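Local coordinates for uncharacterized protein (Bacteroides uniformis, PDB 4IYK) that is of unknown function but, as a two-domain, all-beta DUF3823 family member, is thought to bind carbohydrate, at residues G12-E24 and I57-A70. Numbering follows the deposited sequence.
With EDO (1,2-ethanediol), chain H.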
ATOM      1  N   GLY A  12     -20.879  24.318  10.806  1.00 73.97           N
ATOM      2  CA  GLY A  12     -20.004  23.589   9.895  1.00 70.62           C
ATOM      3  C   GLY A  12     -18.715  23.078  10.523  1.00 71.94           C
ATOM      4  O   GLY A  12     -18.521  23.230  11.734  1.00 73.87           O
ATOM      5  N   PRO A  13     -17.800  22.453   9.736  1.00 64.31           N
ATOM      6  CA  PRO A  13     -16.536  21.953  10.319  1.00 60.77           C
ATOM      7  C   PRO A  13     -15.613  23.083  10.795  1.00 60.72           C
ATOM      8  O   PRO A  13     -15.472  24.113  10.126  1.00 59.44           O
ATOM      9  CB  PRO A  13     -15.894  21.162   9.173  1.00 60.09           C
ATOM     10  CG  PRO A  13     -16.960  21.016   8.140  1.00 65.96           C
ATOM     11  CD  PRO A  13     -17.852  22.193   8.285  1.00 64.44           C
ATOM     12  N   ASP A  14     -15.003  22.881  11.968  1.00 55.09           N
ATOM     13  CA  ASP A  14     -14.113  23.839  12.626  1.00 54.45           C
ATOM     14  C   ASP A  14     -12.672  23.295  12.759  1.00 54.20           C
ATOM     15  O   ASP A  14     -11.847  23.904  13.449  1.00 53.90           O
ATOM     16  CB  ASP A  14     -14.680  24.204  14.025  1.00 58.81           C
ATOM     17  CG  ASP A  14     -14.945  23.033  14.975  1.00 70.08           C
ATOM     18  OD1 ASP A  14     -14.784  21.863  14.549  1.00 67.63           O
ATOM     19  OD2 ASP A  14     -15.352  23.288  16.134  1.00 78.79           O
ATOM     20  N   ALA A  15     -12.363  22.165  12.096  1.00 46.73           N
ATOM     21  CA  ALA A  15     -11.035  21.587  12.215  1.00 43.80           C
ATOM     22  C   ALA A  15     -10.548  20.894  10.937  1.00 44.34           C
ATOM     23  O   ALA A  15     -11.321  20.617  10.008  1.00 43.07           O
ATOM     24  CB  ALA A  15     -10.996  20.607  13.383  1.00 44.71           C
ATOM     25  N   SER A  16      -9.240  20.642  10.897  1.00 39.40           N
ATOM     26  CA  SER A  16      -8.569  19.936   9.800  1.00 38.16           C
ATOM     27  C   SER A  16      -7.546  19.005  10.422  1.00 40.44           C
ATOM     28  O   SER A  16      -7.127  19.250  11.549  1.00 39.73           O
ATOM     29  CB  SER A  16      -7.930  20.910   8.810  1.00 39.76           C
ATOM     30  OG  SER A  16      -7.080  21.836   9.471  1.00 47.77           O
ATOM     31  N   ILE A  17      -7.220  17.902   9.744  1.00 35.63           N
ATOM     32  CA  ILE A  17      -6.257  16.935  10.268  1.00 34.76           C
ATOM     33  C   ILE A  17      -5.477  16.317   9.104  1.00 38.40           C
ATOM     34  O   ILE A  17      -6.015  16.084   8.023  1.00 38.13           O
ATOM     35  CB  ILE A  17      -6.921  15.860  11.187  1.00 38.15           C
ATOM     36  CG1 ILE A  17      -5.850  15.003  11.906  1.00 37.16           C
ATOM     37  CG2 ILE A  17      -7.976  14.983  10.423  1.00 37.49           C
ATOM     38  CD1 ILE A  17      -6.286  14.473  13.317  1.00 37.83           C
ATOM     39  N   HIS A  18      -4.194  16.106   9.316  1.00 34.61           N
ATOM     40  CA  HIS A  18      -3.318  15.491   8.317  1.00 32.95           C
ATOM     41  C   HIS A  18      -2.262  14.702   9.086  1.00 35.83           C
ATOM     42  O   HIS A  18      -2.114  14.891  10.293  1.00 36.06           O
ATOM     43  CB  HIS A  18      -2.694  16.541   7.370  1.00 33.01           C
ATOM     44  CG  HIS A  18      -1.893  17.566   8.107  1.00 38.08           C
ATOM     45  ND1 HIS A  18      -0.522  17.420   8.290  1.00 39.89           N
ATOM     46  CD2 HIS A  18      -2.312  18.660   8.789  1.00 41.88           C
ATOM     47  CE1 HIS A  18      -0.154  18.449   9.042  1.00 40.11           C
ATOM     48  NE2 HIS A  18      -1.197  19.217   9.375  1.00 41.47           N
ATOM     49  N   GLY A  19      -1.558  13.831   8.393  1.00 31.04           N
ATOM     50  CA  GLY A  19      -0.540  12.990   8.998  1.00 31.02           C
ATOM     51  C   GLY A  19      -0.128  11.859   8.093  1.00 32.77           C
ATOM     52  O   GLY A  19      -0.435  11.864   6.899  1.00 31.00           O
ATOM     53  N   SER A  20       0.558  10.866   8.672  1.00 30.17           N
ATOM     54  CA  SER A  20       1.105   9.772   7.893  1.00 28.35           C
ATOM     55  C   SER A  20       0.927   8.440   8.547  1.00 32.45           C
ATOM     56  O   SER A  20       0.871   8.358   9.777  1.00 33.78           O
ATOM     57  CB  SER A  20       2.608  10.002   7.687  1.00 29.53           C
ATOM     58  OG  SER A  20       2.877  11.172   6.931  1.00 35.64           O
ATOM     59  N   ILE A  21       0.863   7.377   7.714  1.00 28.47           N
ATOM     60  CA  ILE A  21       0.888   5.983   8.170  1.00 27.77           C
ATOM     61  C   ILE A  21       2.359   5.611   8.107  1.00 32.93           C
ATOM     62  O   ILE A  21       2.954   5.619   7.015  1.00 31.90           O
ATOM     63  CB  ILE A  21      -0.026   5.004   7.367  1.00 28.17           C
ATOM     64  CG1 ILE A  21      -1.518   5.505   7.259  1.00 26.83           C
ATOM     65  CG2 ILE A  21       0.054   3.566   7.978  1.00 28.12           C
ATOM     66  CD1 ILE A  21      -2.295   5.786   8.668  1.00 27.64           C
ATOM     67  N   LEU A  22       2.950   5.340   9.253  1.00 30.73           N
ATOM     68  CA  LEU A  22       4.385   5.045   9.332  1.00 30.96           C
ATOM     69  C   LEU A  22       4.670   3.669   9.925  1.00 37.84           C
ATOM     70  O   LEU A  22       3.998   3.219  10.857  1.00 36.26           O
ATOM     71  CB  LEU A  22       5.111   6.102  10.186  1.00 30.49           C
ATOM     72  CG  LEU A  22       5.034   7.559   9.755  1.00 33.22           C
ATOM     73  CD1 LEU A  22       5.693   8.478  10.803  1.00 33.55           C
ATOM     74  CD2 LEU A  22       5.626   7.770   8.341  1.00 28.97           C
ATOM     75  N   ASP A  23       5.722   3.034   9.399  1.00 36.11           N
ATOM     76  CA  ASP A  23       6.207   1.759   9.900  1.00 36.21           C
ATOM     77  C   ASP A  23       6.847   2.014  11.276  1.00 40.67           C
ATOM     78  O   ASP A  23       7.774   2.818  11.381  1.00 40.59           O
ATOM     79  CB  ASP A  23       7.224   1.212   8.890  1.00 37.33           C
ATOM     80  CG  ASP A  23       7.703  -0.193   9.172  1.00 43.42           C
ATOM     81  OD1 ASP A  23       8.128  -0.458  10.314  1.00 43.05           O
ATOM     82  OD2 ASP A  23       7.743  -0.999   8.226  1.00 43.82           O
ATOM     83  N   GLU A  24       6.312   1.397  12.326  1.00 39.13           N
ATOM     84  CA  GLU A  24       6.800   1.538  13.704  1.00 40.86           C
ATOM     85  C   GLU A  24       8.315   1.201  13.810  1.00 46.13           C
ATOM     86  O   GLU A  24       9.019   1.799  14.639  1.00 45.58           O
ATOM     87  CB  GLU A  24       5.961   0.613  14.627  1.00 43.46           C
ATOM     88  CG  GLU A  24       6.656   0.056  15.861  1.00 63.05           C
ATOM     89  CD  GLU A  24       6.410  -1.427  16.064  1.00 85.06           C
ATOM     90  OE1 GLU A  24       7.075  -2.245  15.383  1.00 76.04           O
ATOM     91  OE2 GLU A  24       5.519  -1.769  16.873  1.00 76.02           O
ATOM     92  N   ILE A  57      -6.909   7.759   2.877  1.00 25.62           N
ATOM     93  CA  ILE A  57      -5.452   7.976   2.906  1.00 23.44           C
ATOM     94  C   ILE A  57      -4.923   7.898   1.485  1.00 27.33           C
ATOM     95  O   ILE A  57      -5.211   6.928   0.793  1.00 26.98           O
ATOM     96  CB  ILE A  57      -4.771   6.903   3.839  1.00 25.16           C
ATOM     97  CG1 ILE A  57      -5.496   6.721   5.197  1.00 27.56           C
ATOM     98  CG2 ILE A  57      -3.267   7.166   4.048  1.00 21.73           C
ATOM     99  CD1 ILE A  57      -5.227   5.306   5.945  1.00 27.93           C
ATOM    100  N   THR A  58      -4.145   8.891   1.047  1.00 26.22           N
ATOM    101  CA  THR A  58      -3.545   8.829  -0.297  1.00 25.41           C
ATOM    102  C   THR A  58      -2.608   7.607  -0.355  1.00 28.45           C
ATOM    103  O   THR A  58      -2.158   7.123   0.689  1.00 27.46           O
ATOM    104  CB  THR A  58      -2.824  10.131  -0.676  1.00 30.25           C
ATOM    105  OG1 THR A  58      -1.614  10.269   0.106  1.00 28.20           O
ATOM    106  CG2 THR A  58      -3.734  11.359  -0.575  1.00 28.86           C
ATOM    107  N   ASN A  59      -2.314   7.129  -1.566  1.00 25.67           N
ATOM    108  CA  ASN A  59      -1.510   5.925  -1.799  1.00 26.09           C
ATOM    109  C   ASN A  59      -0.127   5.929  -1.121  1.00 27.83           C
ATOM    110  O   ASN A  59       0.360   4.864  -0.795  1.00 26.33           O
ATOM    111  CB  ASN A  59      -1.343   5.704  -3.310  1.00 22.15           C
ATOM    112  CG  ASN A  59      -2.589   5.092  -3.892  1.00 29.68           C
ATOM    113  OD1 ASN A  59      -3.684   5.271  -3.377  1.00 25.79           O
ATOM    114  ND2 ASN A  59      -2.467   4.380  -4.974  1.00 25.41           N
ATOM    115  N   THR A  60       0.498   7.099  -0.931  1.00 24.83           N
ATOM    116  CA  THR A  60       1.841   7.173  -0.319  1.00 23.64           C
ATOM    117  C   THR A  60       1.815   6.840   1.198  1.00 29.35           C
ATOM    118  O   THR A  60       2.866   6.532   1.773  1.00 27.17           O
ATOM    119  CB  THR A  60       2.425   8.570  -0.500  1.00 26.04           C
ATOM    120  OG1 THR A  60       1.567   9.474   0.198  1.00 29.14           O
ATOM    121  CG2 THR A  60       2.582   8.989  -1.985  1.00 26.34           C
ATOM    122  N   GLY A  61       0.633   6.948   1.813  1.00 27.00           N
ATOM    123  CA  GLY A  61       0.426   6.759   3.246  1.00 26.97           C
ATOM    124  C   GLY A  61       0.190   8.084   3.960  1.00 29.50           C
ATOM    125  O   GLY A  61      -0.002   8.118   5.169  1.00 28.12           O
ATOM    126  N   GLU A  62       0.156   9.193   3.212  1.00 27.09           N
ATOM    127  CA  GLU A  62      -0.165  10.504   3.780  1.00 26.85           C
ATOM    128  C   GLU A  62      -1.666  10.748   3.682  1.00 32.16           C
ATOM    129  O   GLU A  62      -2.275  10.450   2.653  1.00 32.66           O
ATOM    130  CB  GLU A  62       0.609  11.613   3.048  1.00 27.57           C
ATOM    131  CG  GLU A  62       2.083  11.607   3.402  1.00 40.74           C
ATOM    132  CD  GLU A  62       3.013  12.202   2.366  1.00 59.74           C
ATOM    133  OE1 GLU A  62       2.880  11.859   1.167  1.00 47.13           O
ATOM    134  OE2 GLU A  62       3.925  12.959   2.770  1.00 55.56           O
ATOM    135  N   TYR A  63      -2.269  11.278   4.744  1.00 30.20           N
ATOM    136  CA  TYR A  63      -3.702  11.564   4.739  1.00 29.72           C
ATOM    137  C   TYR A  63      -3.932  13.047   5.063  1.00 32.73           C
ATOM    138  O   TYR A  63      -3.100  13.659   5.725  1.00 29.31           O
ATOM    139  CB  TYR A  63      -4.478  10.622   5.704  1.00 29.98           C
ATOM    140  CG  TYR A  63      -4.299  10.934   7.173  1.00 32.09           C
ATOM    141  CD1 TYR A  63      -5.171  11.796   7.836  1.00 35.58           C
ATOM    142  CD2 TYR A  63      -3.293  10.321   7.922  1.00 31.49           C
ATOM    143  CE1 TYR A  63      -5.003  12.099   9.186  1.00 36.06           C
ATOM    144  CE2 TYR A  63      -3.125  10.609   9.279  1.00 32.48           C
ATOM    145  CZ  TYR A  63      -3.960  11.526   9.895  1.00 37.16           C
ATOM    146  OH  TYR A  63      -3.807  11.829  11.220  1.00 40.16           O
ATOM    147  N   ARG A  64      -5.072  13.610   4.588  1.00 31.10           N
ATOM    148  CA  ARG A  64      -5.461  15.005   4.795  1.00 30.70           C
ATOM    149  C   ARG A  64      -6.977  15.154   4.756  1.00 34.05           C
ATOM    150  O   ARG A  64      -7.619  14.659   3.838  1.00 32.13           O
ATOM    151  CB  ARG A  64      -4.813  15.895   3.729  1.00 30.60           C
ATOM    152  CG  ARG A  64      -4.969  17.367   4.042  1.00 45.34           C
ATOM    153  CD  ARG A  64      -4.529  18.220   2.872  1.00 53.93           C
ATOM    154  NE  ARG A  64      -4.735  19.637   3.160  1.00 54.08           N
ATOM    155  CZ  ARG A  64      -4.284  20.628   2.399  1.00 64.96           C
ATOM    156  NH1 ARG A  64      -3.579  20.366   1.300  1.00 47.14           N
ATOM    157  NH2 ARG A  64      -4.539  21.889   2.726  1.00 46.93           N
ATOM    158  N   ASN A  65      -7.544  15.840   5.757  1.00 33.82           N
ATOM    159  CA  ASN A  65      -8.981  16.067   5.852  1.00 35.36           C
ATOM    160  C   ASN A  65      -9.234  17.477   6.347  1.00 39.85           C
ATOM    161  O   ASN A  65      -8.898  17.779   7.478  1.00 38.77           O
ATOM    162  CB  ASN A  65      -9.648  15.025   6.781  1.00 35.55           C
ATOM    163  CG  ASN A  65     -11.162  14.930   6.634  1.00 53.72           C
ATOM    164  OD1 ASN A  65     -11.851  15.873   6.235  1.00 36.44           O
ATOM    165  ND2 ASN A  65     -11.724  13.779   6.971  1.00 46.67           N
ATOM    166  N   ASN A  66      -9.809  18.344   5.499  1.00 38.72           N
ATOM    167  CA  ASN A  66     -10.101  19.729   5.897  1.00 40.29           C
ATOM    168  C   ASN A  66     -11.554  19.926   6.315  1.00 45.76           C
ATOM    169  O   ASN A  66     -11.988  21.065   6.478  1.00 47.31           O
ATOM    170  CB  ASN A  66      -9.731  20.709   4.779  1.00 41.88           C
ATOM    171  CG  ASN A  66      -8.260  21.026   4.801  1.00 51.24           C
ATOM    172  OD1 ASN A  66      -7.458  20.286   4.258  1.00 38.47           O
ATOM    173  ND2 ASN A  66      -7.865  22.070   5.530  1.00 45.62           N
HETATM  174  N   MSE A  67     -12.289  18.826   6.540  1.00 42.28           N
HETATM  175  CA  MSE A  67     -13.687  18.894   6.945  1.00 43.93           C
HETATM  176  C   MSE A  67     -13.964  18.013   8.176  1.00 50.91           C
HETATM  177  O   MSE A  67     -14.802  17.111   8.110  1.00 53.34           O
HETATM  178  CB  MSE A  67     -14.560  18.466   5.767  1.00 45.86           C
HETATM  179  CG  MSE A  67     -15.427  19.577   5.207  1.00 54.12           C
HETATM  180 SE   MSE A  67     -15.849  19.320   3.312  0.75 59.78          SE
HETATM  181  CE  MSE A  67     -16.293  17.397   3.262  1.00 55.43           C
ATOM    182  N   VAL A  68     -13.281  18.263   9.297  1.00 47.07           N
ATOM    183  CA  VAL A  68     -13.529  17.462  10.506  1.00 47.59           C
ATOM    184  C   VAL A  68     -14.034  18.356  11.652  1.00 53.09           C
ATOM    185  O   VAL A  68     -13.774  19.562  11.684  1.00 50.92           O
ATOM    186  CB  VAL A  68     -12.338  16.563  10.955  1.00 50.01           C
ATOM    187  CG1 VAL A  68     -12.028  15.497   9.913  1.00 47.12           C
ATOM    188  CG2 VAL A  68     -11.085  17.375  11.271  1.00 49.27           C
ATOM    189  N   PHE A  69     -14.794  17.753  12.572  1.00 53.00           N
ATOM    190  CA  PHE A  69     -15.358  18.460  13.715  1.00 56.02           C
ATOM    191  C   PHE A  69     -14.474  18.289  14.932  1.00 58.95           C
ATOM    192  O   PHE A  69     -14.015  17.175  15.214  1.00 56.70           O
ATOM    193  CB  PHE A  69     -16.794  17.976  14.013  1.00 60.68           C
ATOM    194  CG  PHE A  69     -17.820  18.533  13.054  1.00 64.35           C
ATOM    195  CD1 PHE A  69     -18.012  17.957  11.799  1.00 67.04           C
ATOM    196  CD2 PHE A  69     -18.582  19.643  13.394  1.00 69.86           C
ATOM    197  CE1 PHE A  69     -18.947  18.485  10.903  1.00 69.42           C
ATOM    198  CE2 PHE A  69     -19.527  20.164  12.502  1.00 74.60           C
ATOM    199  CZ  PHE A  69     -19.702  19.582  11.260  1.00 71.33           C
ATOM    200  N   ALA A  70     -14.200  19.413  15.628  1.00 57.20           N
ATOM    201  CA  ALA A  70     -13.435  19.418  16.869  1.00 57.38           C
ATOM    202  C   ALA A  70     -14.244  18.639  17.882  1.00 62.13           C
ATOM    203  O   ALA A  70     -15.376  19.032  18.185  1.00 62.61           O
ATOM    204  CB  ALA A  70     -13.180  20.844  17.343  1.00 59.29           C
TER
HETATM  205  C1  EDO H 306      -4.306  21.148   6.811  1.00 76.44           C
HETATM  206  O1  EDO H 306      -4.573  20.158   5.833  1.00 76.97           O
HETATM  207  C2  EDO H 306      -3.883  22.476   6.145  1.00 75.56           C
HETATM  208  O2  EDO H 306      -4.974  23.027   5.431  1.00 74.73           O
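Gly19 and Tyr63 form one of the hydrogen-bonded pairs of an antiparallel ladder, both backbone amides matched: Tyr63 N gives a nearly straight bond to Gly19 O (2.9 Å, 169° at the hydrogen), and Gly19 N returns one to Tyr63 O. Ile17 and Asn65 pair likewise, the bond from Asn65 N to Ile17 O measuring 2.7 Å, while Ile21 N extends the ladder to Gly61 O. Between Ala15 and Ile17 the register slips by one residue, a beta bulge; beyond it Val68 N reaches Ala15 O from 43° above the carbonyl plane, and the return bond from Ala15 N is weak. At the bulge Asn65 OD1 accepts from Met67 N in an Asx turn (3.0 Å). Past the ladder, Asp14 OD1 takes Ala70 N on its syn side at 2.7 Å.

The Tyr63 ring lies flat against the opposite strand, with Gly19 N 3.6 Å above its centre. CG sits between the backbone N and carbonyl carbon (chi1 74°), which folds the ring over Gly19, where a CB would clash with CE2; Ile17 CG1 meets the ring edge, and OH bonds to Tyr99 O. A leucine here would probably leave Tyr99 O without this donor and the Gly19 backbone without its flat cover. Pro13 CA stands over the Phe69 ring, 4.1 Å from its centroid, a CH-pi contact.

On the His18 side, Asn66 ND2 and Arg64 NH2 both donate to O2 of an ethanediol, probably from crystallisation, whereas Ser16 OG and His18 NE2 bond to Asp96. Backbone bonds of His18 to Asn97 and Tyr99 make strand 15-23 the middle of a three-stranded sheet, antiparallel to 62-65 and parallel to 95-103; Ile17 and Val68 pack against Trp55 and strand 85-92 of the second sheet, consistent with a transthyretin-like beta sandwich for the DUF3823 N-terminal domain.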